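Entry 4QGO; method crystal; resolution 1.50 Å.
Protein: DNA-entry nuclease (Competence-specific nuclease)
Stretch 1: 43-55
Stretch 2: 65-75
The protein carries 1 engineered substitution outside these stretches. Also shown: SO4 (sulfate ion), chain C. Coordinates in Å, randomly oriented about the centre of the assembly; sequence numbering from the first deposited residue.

Stretch 1, residues 43-55: LNADVNVKAYVQN
Stretch 2 (65-75) TANAMLDRTIR

The aromatic ring of Tyr52 lies back over the neighbouring strand: with chi1 at 70° (p) and chi2 at -88°, its face covers Ala68 CA, 4.2 Å from the ring centroid and 25° off the normal, a CH-pi contact. The ring also brings Tyr52 CE1 to 3.6 Å from Met69 CB.

Beneath it, strands containing 52-54 and 66-70 run antiparallel (178°, axes 4.7 Å apart), both extended, for instance -160/163 (phi/psi) at Tyr52 and -117/117 at Met69. Two hydrogen-bonded pairs fix the register. Tyr52 N donates to Met69 O and Met69 N to Tyr52 O, each at 3.0 Å; Gln54 N reaches Asn67 O at 2.8 Å, and Asn67 N reaches Gln54 O at 3.0 Å. Between them Val53 and Ala68 form a non-hydrogen-bonded pair, their CA atoms 4.3 Å apart.

Side chains alternate accordingly. Val53 (chi1 t) and Ala68 share one face, Val53 CG2 lying 4.1 Å from Ala68 CB; Tyr52, Gln54, Asn67 and Met69 occupy the other. Met69, t at chi1 and then bent through two p torsions, brings CE to 3.5 Å from Val47 CG2. Just before Tyr52, Ala51 CB meets Ile74 CD1, beyond the second strand, at 3.9 Å. These are apolar van der Waals contacts, whereas the four backbone bonds carry the polar pairing. A water oxygen accepts from Ala51 N at 2.9 Å and donates to Asp71 OD2 at 3.2 Å.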

# COMPACT_ATOMS: atom_id res chain seq x y z
N LEU A 43 -15.63 2.53 -4.37
CA LEU A 43 -15.07 2.65 -5.71
C LEU A 43 -16.06 2.22 -6.77
O LEU A 43 -16.73 1.21 -6.63
CB LEU A 43 -13.79 1.82 -5.84
CG LEU A 43 -12.54 2.32 -5.14
CD1 LEU A 43 -11.44 1.29 -5.31
CD2 LEU A 43 -12.12 3.67 -5.70
N ASN A 44 -16.12 3.00 -7.84
CA ASN A 44 -17.01 2.70 -8.96
C ASN A 44 -16.19 2.13 -10.13
O ASN A 44 -15.42 2.83 -10.77
CB ASN A 44 -17.77 3.95 -9.39
CG ASN A 44 -18.77 3.67 -10.50
OD1 ASN A 44 -18.99 2.52 -10.87
ND2 ASN A 44 -19.41 4.72 -11.00
N ALA A 45 -16.34 0.82 -10.36
CA ALA A 45 -15.66 0.16 -11.46
C ALA A 45 -16.51 0.12 -12.72
O ALA A 45 -16.04 -0.29 -13.77
CB ALA A 45 -15.26 -1.26 -11.06
N ASP A 46 -17.76 0.56 -12.61
CA ASP A 46 -18.67 0.51 -13.75
C ASP A 46 -18.65 1.84 -14.49
O ASP A 46 -19.66 2.55 -14.60
CB ASP A 46 -20.08 0.16 -13.26
CG ASP A 46 -21.04 -0.11 -14.40
OD1 ASP A 46 -20.56 -0.33 -15.54
OD2 ASP A 46 -22.26 -0.10 -14.16
N VAL A 47 -17.47 2.19 -14.99
CA VAL A 47 -17.27 3.44 -15.70
C VAL A 47 -16.60 3.14 -17.04
O VAL A 47 -15.64 2.37 -17.11
CB VAL A 47 -16.42 4.44 -14.88
CG1 VAL A 47 -17.19 4.91 -13.65
CG2 VAL A 47 -15.12 3.82 -14.45
N ASN A 48 -17.12 3.73 -18.11
CA ASN A 48 -16.53 3.50 -19.43
C ASN A 48 -15.38 4.45 -19.68
O ASN A 48 -15.46 5.37 -20.50
CB ASN A 48 -17.60 3.61 -20.52
CG ASN A 48 -17.08 3.14 -21.86
OD1 ASN A 48 -16.29 2.19 -21.94
ND2 ASN A 48 -17.50 3.81 -22.94
N VAL A 49 -14.29 4.24 -18.94
CA VAL A 49 -13.11 5.08 -19.08
C VAL A 49 -11.88 4.24 -19.40
O VAL A 49 -11.78 3.07 -19.01
CB VAL A 49 -12.84 5.93 -17.83
CG1 VAL A 49 -14.02 6.87 -17.55
CG2 VAL A 49 -12.56 5.04 -16.63
N LYS A 50 -10.94 4.86 -20.10
CA LYS A 50 -9.67 4.25 -20.46
C LYS A 50 -8.88 3.91 -19.20
O LYS A 50 -8.90 4.66 -18.23
CB LYS A 50 -8.89 5.22 -21.33
CG LYS A 50 -7.60 4.71 -21.83
CD LYS A 50 -7.07 5.64 -22.90
CE LYS A 50 -7.05 7.09 -22.45
NZ LYS A 50 -5.83 7.43 -21.66
N ALA A 51 -8.20 2.76 -19.21
CA ALA A 51 -7.32 2.39 -18.11
C ALA A 51 -6.31 3.50 -17.84
O ALA A 51 -5.83 4.16 -18.77
CB ALA A 51 -6.61 1.08 -18.43
N TYR A 52 -5.98 3.71 -16.57
CA TYR A 52 -5.07 4.79 -16.19
C TYR A 52 -4.47 4.55 -14.81
O TYR A 52 -4.97 3.73 -14.04
CB TYR A 52 -5.82 6.13 -16.15
CG TYR A 52 -6.82 6.25 -15.00
CD1 TYR A 52 -8.14 5.82 -15.15
CD2 TYR A 52 -6.44 6.77 -13.76
CE1 TYR A 52 -9.05 5.90 -14.10
CE2 TYR A 52 -7.36 6.85 -12.70
CZ TYR A 52 -8.66 6.42 -12.88
OH TYR A 52 -9.57 6.49 -11.83
N VAL A 53 -3.39 5.27 -14.52
CA VAL A 53 -2.89 5.45 -13.17
C VAL A 53 -2.69 6.94 -12.94
O VAL A 53 -2.26 7.66 -13.84
CB VAL A 53 -1.54 4.76 -12.95
CG1 VAL A 53 -1.07 4.90 -11.49
CG2 VAL A 53 -1.69 3.36 -13.29
N GLN A 54 -3.03 7.38 -11.73
CA GLN A 54 -2.78 8.74 -11.30
C GLN A 54 -2.13 8.72 -9.92
O GLN A 54 -2.75 8.29 -8.94
CB GLN A 54 -4.08 9.53 -11.25
CG GLN A 54 -3.88 10.97 -10.81
CD GLN A 54 -3.16 11.79 -11.84
OE1 GLN A 54 -3.61 11.91 -12.99
NE2 GLN A 54 -2.01 12.34 -11.46
N ASN A 55 -0.87 9.15 -9.84
CA ASN A 55 -0.23 9.37 -8.54
C ASN A 55 -0.39 10.83 -8.14
O ASN A 55 -0.57 11.71 -9.00
CB ASN A 55 1.26 9.03 -8.61
CG ASN A 55 1.53 7.54 -8.64
OD1 ASN A 55 2.08 7.01 -9.60
ND2 ASN A 55 1.18 6.87 -7.54
N THR A 65 -2.87 10.03 -2.18
CA THR A 65 -3.85 9.18 -2.85
C THR A 65 -3.51 8.85 -4.30
O THR A 65 -3.32 9.75 -5.13
CB THR A 65 -5.23 9.86 -2.81
OG1 THR A 65 -5.48 10.34 -1.49
CG2 THR A 65 -6.32 8.89 -3.20
N ALA A 66 -3.41 7.56 -4.58
CA ALA A 66 -3.18 7.05 -5.93
C ALA A 66 -4.41 6.32 -6.40
O ALA A 66 -5.02 5.55 -5.65
CB ALA A 66 -1.97 6.11 -5.95
N ASN A 67 -4.77 6.55 -7.66
CA ASN A 67 -5.94 5.90 -8.25
C ASN A 67 -5.62 5.25 -9.58
O ASN A 67 -4.75 5.70 -10.31
CB ASN A 67 -7.04 6.94 -8.48
CG ASN A 67 -7.85 7.21 -7.24
OD1 ASN A 67 -8.65 6.37 -6.82
ND2 ASN A 67 -7.66 8.38 -6.65
N ALA A 68 -6.35 4.19 -9.89
CA ALA A 68 -6.18 3.51 -11.17
C ALA A 68 -7.46 2.84 -11.61
O ALA A 68 -8.32 2.51 -10.79
CB ALA A 68 -5.07 2.47 -11.08
N MET A 69 -7.59 2.69 -12.93
CA MET A 69 -8.50 1.72 -13.51
C MET A 69 -7.63 0.76 -14.26
O MET A 69 -6.91 1.16 -15.18
CB MET A 69 -9.51 2.38 -14.46
CG MET A 69 -10.34 1.36 -15.25
SD MET A 69 -11.44 0.37 -14.20
CE MET A 69 -12.57 1.61 -13.63
N LEU A 70 -7.66 -0.49 -13.82
CA LEU A 70 -6.74 -1.50 -14.30
C LEU A 70 -7.43 -2.49 -15.22
O LEU A 70 -8.54 -2.93 -14.96
CB LEU A 70 -6.14 -2.27 -13.11
CG LEU A 70 -5.41 -1.46 -12.04
CD1 LEU A 70 -5.03 -2.35 -10.85
CD2 LEU A 70 -4.16 -0.79 -12.61
N ASP A 71 -6.74 -2.83 -16.31
CA ASP A 71 -7.18 -3.91 -17.18
C ASP A 71 -5.97 -4.41 -17.97
O ASP A 71 -4.84 -3.95 -17.76
CB ASP A 71 -8.36 -3.49 -18.09
CG ASP A 71 -8.00 -2.38 -19.08
OD1 ASP A 71 -6.84 -2.30 -19.53
OD2 ASP A 71 -8.91 -1.59 -19.41
N ARG A 72 -6.20 -5.36 -18.87
CA ARG A 72 -5.09 -5.98 -19.57
C ARG A 72 -4.32 -5.06 -20.49
O ARG A 72 -3.22 -5.40 -20.92
CB ARG A 72 -5.56 -7.23 -20.33
CG ARG A 72 -5.75 -8.42 -19.41
CD ARG A 72 -5.94 -9.69 -20.19
NE ARG A 72 -4.73 -10.50 -20.23
CZ ARG A 72 -4.71 -11.82 -20.29
NH1 ARG A 72 -5.85 -12.50 -20.30
NH2 ARG A 72 -3.56 -12.47 -20.33
N THR A 73 -4.89 -3.90 -20.82
CA THR A 73 -4.18 -2.96 -21.69
C THR A 73 -3.00 -2.26 -21.03
O THR A 73 -2.13 -1.73 -21.72
CB THR A 73 -5.11 -1.88 -22.32
OG1 THR A 73 -5.53 -0.94 -21.31
CG2 THR A 73 -6.33 -2.52 -22.98
N ILE A 74 -2.95 -2.23 -19.70
CA ILE A 74 -1.82 -1.61 -19.01
C ILE A 74 -1.06 -2.56 -18.09
O ILE A 74 -0.05 -2.19 -17.50
CB ILE A 74 -2.22 -0.32 -18.24
CG1 ILE A 74 -3.21 -0.61 -17.11
CG2 ILE A 74 -2.80 0.70 -19.21
CD1 ILE A 74 -3.44 0.60 -16.21
N ARG A 75 -1.54 -3.80 -18.00
CA ARG A 75 -0.87 -4.87 -17.30
C ARG A 75 0.52 -5.11 -17.89
O ARG A 75 0.69 -5.12 -19.12
CB ARG A 75 -1.72 -6.14 -17.42
CG ARG A 75 -1.15 -7.38 -16.76
CD ARG A 75 -1.37 -7.43 -15.25
NE ARG A 75 -1.09 -8.79 -14.80
CZ ARG A 75 0.12 -9.25 -14.48
NH1 ARG A 75 1.18 -8.46 -14.50
NH2 ARG A 75 0.26 -10.53 -14.13
S SO4 C . -10.96 9.61 -5.72
O1 SO4 C . -9.74 9.76 -4.95
O2 SO4 C . -10.91 10.45 -6.91
O3 SO4 C . -12.14 9.99 -4.93
O4 SO4 C . -11.11 8.22 -6.15
O HOH W 1 -8.61 0.94 -21.39